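Local coordinates for protein alpha-fucosidase GH29 (Fusarium graminearum, PDB 4PSR) that hydrolyses alpha-L-fucosides as a family GH29 glycoside hydrolase, probably releasing alpha-1,6-linked fucose from the reducing-end N-acetylglucosamine of glycoprotein glycans, at residues 78-83 with 143-148; 369-374 with 486-491; 406-411 with 415-420. One frame throughout, in Å; residues are numbered along the deposited sequence. Where two conformers were deposited one is given.

Interaction 1 of 3, residues 78-83 with 143-148; sequences FIKGAK and VNYGPK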
# COMPACT_ATOMS: atom_id res chain seq x y z
N PHE A 78 -14.28 -15.29 23.23
CA PHE A 78 -14.88 -14.81 21.98
C PHE A 78 -14.83 -15.88 20.88
O PHE A 78 -15.70 -15.92 20.00
CB PHE A 78 -14.20 -13.53 21.48
CG PHE A 78 -14.47 -12.30 22.32
CD1 PHE A 78 -15.71 -11.70 22.36
CD2 PHE A 78 -13.44 -11.73 23.04
CE1 PHE A 78 -15.92 -10.54 23.12
CE2 PHE A 78 -13.64 -10.58 23.78
CZ PHE A 78 -14.87 -10.00 23.83
N ILE A 79 -13.81 -16.73 20.94
CA ILE A 79 -13.60 -17.79 19.96
C ILE A 79 -14.41 -19.04 20.33
O ILE A 79 -15.11 -19.61 19.48
CB ILE A 79 -12.10 -18.14 19.86
CG1 ILE A 79 -11.35 -16.92 19.28
CG2 ILE A 79 -11.87 -19.42 19.03
CD1 ILE A 79 -9.87 -16.94 19.49
N LYS A 80 -14.36 -19.43 21.60
CA LYS A 80 -15.04 -20.66 22.04
C LYS A 80 -16.49 -20.44 22.47
O LYS A 80 -17.28 -21.40 22.53
CB LYS A 80 -14.24 -21.34 23.15
CG LYS A 80 -12.97 -21.98 22.61
CD LYS A 80 -12.17 -22.73 23.67
CE LYS A 80 -11.08 -23.55 23.00
NZ LYS A 80 -10.34 -24.38 24.00
N GLY A 81 -16.85 -19.18 22.70
CA GLY A 81 -18.21 -18.80 23.06
C GLY A 81 -18.44 -18.77 24.57
O GLY A 81 -17.96 -19.63 25.34
N ALA A 82 -19.18 -17.75 25.02
CA ALA A 82 -19.56 -17.64 26.44
C ALA A 82 -20.69 -16.64 26.60
O ALA A 82 -20.95 -15.84 25.72
CB ALA A 82 -18.36 -17.22 27.31
N LYS A 83 -21.36 -16.66 27.75
CA LYS A 83 -22.40 -15.68 28.02
C LYS A 83 -21.82 -14.38 28.55
O LYS A 83 -20.88 -14.39 29.34
CB LYS A 83 -23.40 -16.25 29.02
CG LYS A 83 -24.20 -17.41 28.42
CD LYS A 83 -25.24 -17.96 29.38
CE LYS A 83 -26.06 -19.06 28.71
NZ LYS A 83 -26.99 -19.74 29.65
N VAL A 143 -12.68 -23.38 11.80
CA VAL A 143 -13.21 -24.69 11.43
C VAL A 143 -13.45 -25.48 12.73
O VAL A 143 -14.51 -26.07 12.93
CB VAL A 143 -12.26 -25.47 10.50
CG1 VAL A 143 -12.76 -26.90 10.25
CG2 VAL A 143 -12.10 -24.74 9.17
N ASN A 144 -12.48 -25.47 13.63
CA ASN A 144 -12.66 -26.13 14.94
C ASN A 144 -13.71 -25.46 15.83
O ASN A 144 -14.46 -26.12 16.56
CB ASN A 144 -11.36 -26.12 15.71
CG ASN A 144 -10.38 -27.12 15.19
OD1 ASN A 144 -10.77 -28.14 14.60
ND2 ASN A 144 -9.09 -26.87 15.41
N TYR A 145 -13.71 -24.13 15.83
CA TYR A 145 -14.54 -23.33 16.72
C TYR A 145 -15.41 -22.36 15.96
O TYR A 145 -15.13 -22.05 14.80
CB TYR A 145 -13.65 -22.55 17.69
CG TYR A 145 -12.74 -23.44 18.51
CD1 TYR A 145 -13.25 -24.48 19.27
CD2 TYR A 145 -11.36 -23.30 18.45
CE1 TYR A 145 -12.40 -25.33 20.00
CE2 TYR A 145 -10.52 -24.11 19.15
CZ TYR A 145 -11.04 -25.14 19.91
OH TYR A 145 -10.16 -25.95 20.60
N GLY A 146 -16.49 -21.90 16.58
CA GLY A 146 -17.26 -20.83 16.01
C GLY A 146 -18.06 -21.25 14.79
O GLY A 146 -18.92 -22.13 14.88
N PRO A 147 -17.81 -20.61 13.63
CA PRO A 147 -18.69 -20.84 12.48
C PRO A 147 -18.50 -22.20 11.80
O PRO A 147 -19.36 -22.52 10.98
CB PRO A 147 -18.31 -19.71 11.52
CG PRO A 147 -16.81 -19.45 11.84
CD PRO A 147 -16.74 -19.62 13.33
N LYS A 148 -17.44 -22.94 12.09
CA LYS A 148 -17.14 -24.22 11.42
C LYS A 148 -16.99 -24.01 9.91
O LYS A 148 -17.48 -24.82 9.10
CB LYS A 148 -18.21 -25.28 11.72
CG LYS A 148 -18.63 -25.34 13.19
CD LYS A 148 -17.51 -25.83 14.06
CE LYS A 148 -17.31 -27.33 13.85
NZ LYS A 148 -16.14 -27.91 14.57
O HOH W 1 -8.05 -25.58 22.86
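Lys80 lays its extended methylene chain over one face of the Tyr145 ring, the two side chains running together in the same direction. Its CG stands 4.3 Å from the ring centroid and 13° off the normal, a CH-pi contact, and CE comes to 3.5 Å from Tyr145 CZ. A lysine suits this place because its apolar stem covers the ring while its charge reaches beyond it: water 1 takes a hydrogen bond from Lys80 NZ (2.8 Å) and is also hydrogen-bonded to Tyr145 OH (3.1 Å). On the opposite face of the ring Asn144 CB lies over the centre. Ile79 CG2 is 3.8 Å from Tyr145 CB; this apolar residue suits a buried place between the tyrosine and Phe130. Gly146 occupies the second position of a type II' beta turn from Tyr145 to Lys148, where its positive phi (72°) favours glycine; Gly81, just past the helix, leaves helical geometry, also with positive phi. The contact thus sets the last turn of helix 76-80, just ahead of the small antiparallel pair 82-83 and 89-90, against the loop that leads from barrel strand 119-125 to helix 151-161.

Interaction 2 of 3, residues 369-374 with 486-491; sequences YGEAVY and VLKLTF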
# COMPACT_ATOMS: atom_id res chain seq x y z
N TYR A 369 -12.08 6.23 -15.61
CA TYR A 369 -10.81 6.91 -15.77
C TYR A 369 -9.61 5.97 -15.56
O TYR A 369 -8.47 6.43 -15.43
CB TYR A 369 -10.74 8.03 -14.75
CG TYR A 369 -11.69 9.18 -15.03
CD1 TYR A 369 -11.55 9.97 -16.17
CD2 TYR A 369 -12.66 9.54 -14.10
CE1 TYR A 369 -12.39 11.06 -16.39
CE2 TYR A 369 -13.47 10.61 -14.31
CZ TYR A 369 -13.33 11.38 -15.45
OH TYR A 369 -14.14 12.48 -15.63
N GLY A 370 -9.88 4.67 -15.57
CA GLY A 370 -8.84 3.65 -15.38
C GLY A 370 -7.62 3.79 -16.28
O GLY A 370 -6.51 3.38 -15.89
N GLU A 371 -7.78 4.36 -17.48
CA GLU A 371 -6.66 4.58 -18.39
C GLU A 371 -5.51 5.38 -17.72
O GLU A 371 -4.33 5.20 -18.04
CB GLU A 371 -7.13 5.32 -19.65
CG GLU A 371 -6.00 5.59 -20.64
CD GLU A 371 -6.41 6.38 -21.87
OE1 GLU A 371 -7.61 6.61 -22.09
OE2 GLU A 371 -5.51 6.81 -22.59
N ALA A 372 -5.87 6.29 -16.83
CA ALA A 372 -4.90 7.13 -16.14
C ALA A 372 -4.27 6.46 -14.91
O ALA A 372 -3.38 7.05 -14.28
CB ALA A 372 -5.54 8.46 -15.74
N VAL A 373 -4.77 5.29 -14.55
CA VAL A 373 -4.38 4.61 -13.31
C VAL A 373 -3.77 3.25 -13.63
O VAL A 373 -2.56 3.05 -13.49
CB VAL A 373 -5.58 4.52 -12.34
CG1 VAL A 373 -5.16 3.81 -11.04
CG2 VAL A 373 -6.11 5.91 -12.02
N TYR A 374 -4.59 2.28 -14.01
CA TYR A 374 -4.07 0.95 -14.28
C TYR A 374 -3.02 0.99 -15.36
O TYR A 374 -3.14 1.76 -16.33
CB TYR A 374 -5.18 0.04 -14.76
CG TYR A 374 -6.36 -0.07 -13.83
CD1 TYR A 374 -6.26 -0.65 -12.57
CD2 TYR A 374 -7.62 0.31 -14.26
CE1 TYR A 374 -7.39 -0.80 -11.75
CE2 TYR A 374 -8.74 0.19 -13.47
CZ TYR A 374 -8.64 -0.40 -12.23
OH TYR A 374 -9.75 -0.55 -11.46
N VAL A 486 -9.48 14.09 -15.87
CA VAL A 486 -8.23 13.67 -16.46
C VAL A 486 -7.97 14.28 -17.83
O VAL A 486 -8.77 14.11 -18.76
CB VAL A 486 -8.15 12.12 -16.60
CG1 VAL A 486 -6.80 11.68 -17.13
CG2 VAL A 486 -8.44 11.40 -15.29
N LEU A 487 -6.83 14.94 -17.95
CA LEU A 487 -6.29 15.38 -19.24
C LEU A 487 -5.25 14.38 -19.74
O LEU A 487 -4.45 13.85 -18.97
CB LEU A 487 -5.66 16.76 -19.12
CG LEU A 487 -6.62 17.91 -18.82
CD1 LEU A 487 -5.90 19.11 -18.28
CD2 LEU A 487 -7.41 18.30 -20.09
N LYS A 488 -5.25 14.16 -21.05
CA LYS A 488 -4.32 13.23 -21.69
C LYS A 488 -3.50 14.01 -22.69
O LYS A 488 -4.07 14.58 -23.64
CB LYS A 488 -5.08 12.09 -22.38
CG LYS A 488 -4.23 11.12 -23.18
CD LYS A 488 -5.10 10.05 -23.80
CE LYS A 488 -4.28 9.02 -24.55
NZ LYS A 488 -5.15 7.97 -25.13
N LEU A 489 -2.19 14.05 -22.49
CA LEU A 489 -1.28 14.83 -23.34
C LEU A 489 -0.39 13.86 -24.10
O LEU A 489 0.35 13.10 -23.52
CB LEU A 489 -0.41 15.77 -22.50
CG LEU A 489 -1.00 17.08 -21.96
CD1 LEU A 489 -2.15 16.82 -21.02
CD2 LEU A 489 0.04 17.88 -21.23
N THR A 490 -0.50 13.87 -25.43
CA THR A 490 0.28 12.97 -26.27
C THR A 490 1.40 13.73 -26.95
O THR A 490 1.18 14.79 -27.54
CB THR A 490 -0.61 12.30 -27.31
OG1 THR A 490 -1.69 11.58 -26.68
CG2 THR A 490 0.21 11.34 -28.17
N PHE A 491 2.60 13.17 -26.85
CA PHE A 491 3.78 13.79 -27.40
C PHE A 491 4.34 12.91 -28.51
O PHE A 491 4.17 11.69 -28.49
CB PHE A 491 4.84 13.95 -26.31
CG PHE A 491 4.49 14.95 -25.25
CD1 PHE A 491 4.85 16.27 -25.38
CD2 PHE A 491 3.79 14.56 -24.10
CE1 PHE A 491 4.54 17.20 -24.39
CE2 PHE A 491 3.49 15.48 -23.12
CZ PHE A 491 3.84 16.80 -23.26
O HOH W 2 -12.29 14.17 -17.11
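Tyr369 begins the contact with Val486, at the joint between the TIM-barrel domain and the antiparallel beta sheet of the C-terminal domain. Residues 370-372 form a short 3-10 segment following helix 353-369, and strand 485-491 lies within that sheet. The tyrosine and valine side chains run antiparallel alongside one another, and Val486 CG2 comes to 3.5 Å from Tyr369 CD1. The ring offers the valine methyl a broad apolar surface in a buried spot, while its hydroxyl needs polar company: Tyr369 OH is hydrogen-bonded to Ser482 OG and to water 2 (2.9 Å), which accepts from Val486 N (3.1 Å) and so ties the ring end to the strand backbone.

Next comes Glu371, with CG anti to the backbone N (chi1 179°) and the rest of the chain extended, which carries the carboxylate across to the sheet. Lys488, also fully extended, comes in roughly perpendicular to it and forms a salt bridge, its NZ 2.8 Å from Glu371 OE2 on the syn lone pair, the side of the other oxygen. Tyr417 OH shares OE2, and Tyr458 OH is hydrogen-bonded to OE1, so both oxygens are held and the carboxylate's rotation is restricted; the lysine and the hydroxyls would probably favour its ionised form.

Ala372 follows, its N bonded back to Tyr369 O (3.0 Å) in the tight turn. A small residue suits this buried spot, since its methyl sits close against the valine. With CG1 anti to its own backbone N (chi1 -176°), Val486 gives one branch to each neighbour: CG2 to the tyrosine ring, and CG1 to Ala372 CB, 3.7 Å away.

Interaction 3 of 3, residues 406-411 with 415-420; sequences RFTRNK and VLYVTV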
# COMPACT_ATOMS: atom_id res chain seq x y z
N ARG A 406 -2.15 15.54 -10.16
CA ARG A 406 -1.29 14.36 -9.99
C ARG A 406 -0.98 13.79 -11.38
O ARG A 406 -1.85 13.73 -12.25
CB ARG A 406 -1.95 13.30 -9.12
CG ARG A 406 -2.18 13.76 -7.66
CD ARG A 406 -0.87 14.02 -6.95
NE ARG A 406 -1.04 14.40 -5.55
CZ ARG A 406 -1.23 15.64 -5.12
NH1 ARG A 406 -1.31 16.66 -5.96
NH2 ARG A 406 -1.34 15.87 -3.82
N PHE A 407 0.26 13.38 -11.58
CA PHE A 407 0.72 12.91 -12.88
C PHE A 407 0.85 11.38 -12.90
O PHE A 407 1.27 10.76 -11.91
CB PHE A 407 2.11 13.48 -13.17
CG PHE A 407 2.16 14.99 -13.25
CD1 PHE A 407 1.51 15.67 -14.28
CD2 PHE A 407 2.89 15.70 -12.33
CE1 PHE A 407 1.60 17.06 -14.36
CE2 PHE A 407 2.97 17.10 -12.41
CZ PHE A 407 2.33 17.77 -13.43
N THR A 408 0.56 10.78 -14.05
CA THR A 408 0.95 9.39 -14.33
C THR A 408 1.32 9.36 -15.82
O THR A 408 0.98 10.30 -16.55
CB THR A 408 -0.19 8.40 -14.07
OG1 THR A 408 -1.37 8.85 -14.75
CG2 THR A 408 -0.50 8.22 -12.57
N ARG A 409 2.01 8.33 -16.27
CA ARG A 409 2.39 8.27 -17.69
C ARG A 409 2.28 6.85 -18.21
O ARG A 409 2.22 5.90 -17.44
CB ARG A 409 3.75 8.92 -17.94
CG ARG A 409 4.89 8.46 -17.06
CD ARG A 409 5.58 7.31 -17.68
NE ARG A 409 6.66 6.75 -16.86
CZ ARG A 409 7.32 5.65 -17.22
NH1 ARG A 409 6.99 5.05 -18.35
NH2 ARG A 409 8.27 5.15 -16.45
N ASN A 410 2.21 6.70 -19.53
CA ASN A 410 2.11 5.35 -20.11
C ASN A 410 3.47 4.66 -20.18
O ASN A 410 4.51 5.28 -20.01
CB ASN A 410 1.37 5.37 -21.46
CG ASN A 410 2.14 6.07 -22.56
OD1 ASN A 410 3.20 6.66 -22.34
ND2 ASN A 410 1.57 6.02 -23.77
N LYS A 411 3.43 3.36 -20.41
CA LYS A 411 4.68 2.57 -20.52
C LYS A 411 5.55 2.99 -21.69
O LYS A 411 6.77 2.90 -21.60
CB LYS A 411 4.40 1.07 -20.61
CG LYS A 411 3.70 0.50 -19.37
CD LYS A 411 3.50 -0.99 -19.47
CE LYS A 411 2.82 -1.51 -18.22
NZ LYS A 411 2.60 -2.97 -18.26
N VAL A 415 2.80 9.52 -23.39
CA VAL A 415 1.53 10.09 -22.95
C VAL A 415 1.63 10.44 -21.46
O VAL A 415 2.00 9.59 -20.63
CB VAL A 415 0.34 9.16 -23.17
CG1 VAL A 415 -0.91 9.75 -22.56
CG2 VAL A 415 0.11 8.89 -24.67
N LEU A 416 1.35 11.69 -21.14
CA LEU A 416 1.28 12.15 -19.74
C LEU A 416 -0.17 12.39 -19.40
O LEU A 416 -0.88 13.14 -20.09
CB LEU A 416 2.08 13.44 -19.58
CG LEU A 416 2.23 14.05 -18.17
CD1 LEU A 416 3.07 13.14 -17.23
CD2 LEU A 416 2.80 15.46 -18.25
N TYR A 417 -0.63 11.76 -18.33
CA TYR A 417 -1.96 11.99 -17.78
C TYR A 417 -1.84 13.01 -16.65
O TYR A 417 -1.02 12.85 -15.74
CB TYR A 417 -2.57 10.69 -17.25
CG TYR A 417 -2.76 9.66 -18.35
CD1 TYR A 417 -3.84 9.74 -19.22
CD2 TYR A 417 -1.82 8.65 -18.54
CE1 TYR A 417 -3.99 8.83 -20.23
CE2 TYR A 417 -1.96 7.75 -19.59
CZ TYR A 417 -3.05 7.84 -20.41
OH TYR A 417 -3.19 6.93 -21.46
N VAL A 418 -2.63 14.06 -16.76
CA VAL A 418 -2.68 15.14 -15.79
C VAL A 418 -4.05 15.10 -15.16
O VAL A 418 -5.05 15.48 -15.78
CB VAL A 418 -2.47 16.50 -16.44
CG1 VAL A 418 -2.58 17.61 -15.39
CG2 VAL A 418 -1.13 16.53 -17.17
N THR A 419 -4.10 14.63 -13.92
CA THR A 419 -5.37 14.43 -13.25
C THR A 419 -5.58 15.55 -12.24
O THR A 419 -4.77 15.74 -11.35
CB THR A 419 -5.46 13.02 -12.56
OG1 THR A 419 -5.38 11.98 -13.54
CG2 THR A 419 -6.77 12.86 -11.85
N VAL A 420 -6.66 16.31 -12.43
CA VAL A 420 -6.96 17.48 -11.60
C VAL A 420 -8.05 17.09 -10.61
O VAL A 420 -9.02 16.44 -10.96
CB VAL A 420 -7.33 18.73 -12.47
CG1 VAL A 420 -8.62 18.52 -13.26
CG2 VAL A 420 -7.40 20.01 -11.63
O HOH W 3 -2.75 11.17 -13.52
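Phe407 and Val418 project from the same face of an antiparallel hairpin, next to each other, with Val418 CG2 in plane at the ring edge, 4.0 Å from Phe407 CE1. They form a non-hydrogen-bonded pair. Apolar residues suit this buried face, where Leu416 joins them; the Trp379 ring meets Phe407 edge-to-face and also touches Leu416. Arg406 with Thr419 and Thr408 with Tyr417 are hydrogen-bonded pairs, each joined by reciprocal N-H...O bonds, such as Tyr417 N to Thr408 O (2.8 Å). On their face Arg406, Thr408 and Thr419 pack against helix 322-334, while Tyr417 lies on Lys488 with its hydroxyl on Glu371. Thr408 places OG1 between its backbone N and carbonyl carbon (chi1 51°), 3.3 Å from Tyr417 CB. Arg406 turns its end away to a salt bridge with Asp331.

The end near the turn is more accessible to solvent, with Arg409 and Asn410 partly exposed, and less regularly bonded. Asn410 N bonds Val415 O (3.1 Å), while Val415 N reaches Asn410 OD1 (3.1 Å) from 52° out of the amide carbonyl plane. Asp414 OD1 holds the amide's ND2. Asn410 O receives Arg409 NH1 (3.0 Å), and the arginine's bent chain carries its charge away from the strands, NE bonding Ala378 O.

Asparagine thus carries hydrogen bonding on toward the turn with one main-chain and one side-chain bond. In the buried half, both threonine hydroxyls and Arg406 O (3.0 Å) hold water 3, and Thr408 OG1 also bonds Ala372 O.

Interactions 2 and 3 form one continuous patch of packing: their centres are 5 Å apart, and strands 415-420 and 485-491 are neighbours in the same sheet. The hairpin of interaction 3 is nested inside the loop that interaction 2 closes, and the two are joined directly, Glu371 OE2 lying 2.6 Å from Tyr417 OH and Ala372 O 2.7 Å from Thr408 OG1. Interaction 1 lies on the opposite side of the chain's centre, its centre 49 Å from that of interaction 2 and 50 Å from that of interaction 3. None of these contacts includes a residue beside the bound fucose. Segment 143-148 lies in the loop after strand 119-125; His126 and His127, which neighbour the fucose, follow that strand directly.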